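Local coordinates for protein C-type lectin domain family 4 member F (Mus musculus, PDB 6JJJ) that serves as a Kupffer cell C-type lectin receptor with affinity for galactose and fucose, forms trimers and could be involved in endocytosis, at the interface of chains A and B. Residues are numbered along the deposited sequence; one frame, centred on the assembly and turned at random. Chains: chain A/B, C-type lectin domain family 4 member F.

The interface of chains A and B. Residues chain A 14, 17-18, 21; chain B 13-14, 17.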
# COMPACT_ATOMS: atom_id res chain seq x y z
N GLN A 14 -1.09 9.03 13.01
CA GLN A 14 0.12 8.53 12.38
C GLN A 14 0.40 7.08 12.77
O GLN A 14 0.80 6.28 11.92
CB GLN A 14 1.29 9.44 12.75
CG GLN A 14 2.63 9.11 12.11
CD GLN A 14 3.67 10.20 12.35
OE1 GLN A 14 4.45 10.14 13.29
NE2 GLN A 14 3.67 11.20 11.48
N GLN A 17 -2.09 4.93 10.97
CA GLN A 17 -1.66 4.98 9.63
C GLN A 17 -0.59 3.94 9.46
O GLN A 17 -0.67 3.04 8.67
CB GLN A 17 -1.06 6.32 9.34
CG GLN A 17 -2.04 7.30 8.76
CD GLN A 17 -1.34 8.36 7.98
OE1 GLN A 17 -0.12 8.49 8.03
NE2 GLN A 17 -2.10 9.14 7.26
N ASN A 18 0.43 4.04 10.26
CA ASN A 18 1.57 3.14 10.07
C ASN A 18 1.13 1.68 10.08
O ASN A 18 1.62 0.88 9.28
CB ASN A 18 2.61 3.38 11.16
CG ASN A 18 3.87 2.55 10.95
OD1 ASN A 18 4.47 2.57 9.88
ND2 ASN A 18 4.26 1.80 11.98
N LEU A 21 0.10 0.43 6.77
CA LEU A 21 1.22 0.28 5.85
C LEU A 21 1.85 -1.10 5.99
O LEU A 21 2.09 -1.79 4.99
CB LEU A 21 2.26 1.36 6.11
CG LEU A 21 1.91 2.79 5.69
CD1 LEU A 21 2.93 3.76 6.27
CD2 LEU A 21 1.87 2.92 4.19
N GLU B 13 8.64 11.56 10.48
CA GLU B 13 7.92 10.31 10.24
C GLU B 13 7.05 10.43 9.00
O GLU B 13 6.99 9.50 8.18
CB GLU B 13 7.07 9.96 11.46
CG GLU B 13 6.40 8.60 11.39
CD GLU B 13 7.39 7.45 11.53
OE1 GLU B 13 8.45 7.65 12.15
OE2 GLU B 13 7.10 6.35 11.02
N GLN B 14 6.37 11.57 8.84
CA GLN B 14 5.55 11.78 7.65
C GLN B 14 6.37 11.60 6.38
O GLN B 14 5.85 11.13 5.36
CB GLN B 14 4.91 13.17 7.71
CG GLN B 14 3.63 13.31 6.91
CD GLN B 14 2.40 13.31 7.80
OE1 GLN B 14 1.74 14.33 7.97
NE2 GLN B 14 2.09 12.15 8.39
N GLN B 17 6.99 7.79 6.22
CA GLN B 17 5.65 7.26 5.97
C GLN B 17 5.24 7.47 4.52
O GLN B 17 4.54 6.64 3.94
CB GLN B 17 4.67 7.92 6.93
CG GLN B 17 3.38 7.18 7.18
CD GLN B 17 2.59 7.76 8.35
OE1 GLN B 17 2.34 8.96 8.41
NE2 GLN B 17 2.23 6.90 9.29
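B:Gln17 reaches over from its own helix and lays its terminal amide against the backbone of A:Gln14 and the side chain of A:Gln17. Both partners belong to helix 9-25, the N-terminal helix of the chain; its packing against the same helix of a neighbouring copy probably forms part of a helical, coiled-coil-like stalk, in keeping with the trimeric receptor. B:Gln17 buries 59 Å² here. Its CG stands anti to the backbone N (chi1 -159°) and the chain runs on extended, which carries the amide across to the other helix. There NE2 of B:Gln17 donates a hydrogen bond of 3.1 Å to the carbonyl O of A:Gln14. The acceptor lies in the plane of the B:Gln17 amide, while the donor is tilted 18° from the carbonyl plane. Glutamine suits this place because its long arm ends in both a donor and an acceptor: OE1 of B:Gln17 in turn receives NE2 of B:Gln14 at 3.2 Å, a bond within chain B that helps fix the rotation of the amide. The modelled approach of OE1 of A:Gln17 to OE1 of B:Gln17 sets two acceptors together and is doubtful at this resolution; the amide of A:Gln17 could be turned end for end, since B:Gln17 is held by its own two bonds.

A:Gln14, with 44 Å² hidden, has its chain extended beyond CG, and its amide comes against the CB and CG methylenes of B:Glu13, the two side chains crossing obliquely. CD of A:Gln14 lies 3.3 Å from CG of B:Glu13. Amide and carboxylate planes are turned 50° apart, so the two flat groups do not stack. Glutamate suits this flank because its methylenes can pack while its carboxylate stays off the contact, and glutamine offers a long, flat amide to cover them. Farther along the helix, A:Leu21 supplies a purely apolar tip suited to the greasy stem of B:Gln17. The two side chains cross at about a right angle, with CD1 of A:Leu21 3.6 Å from CG of B:Gln17.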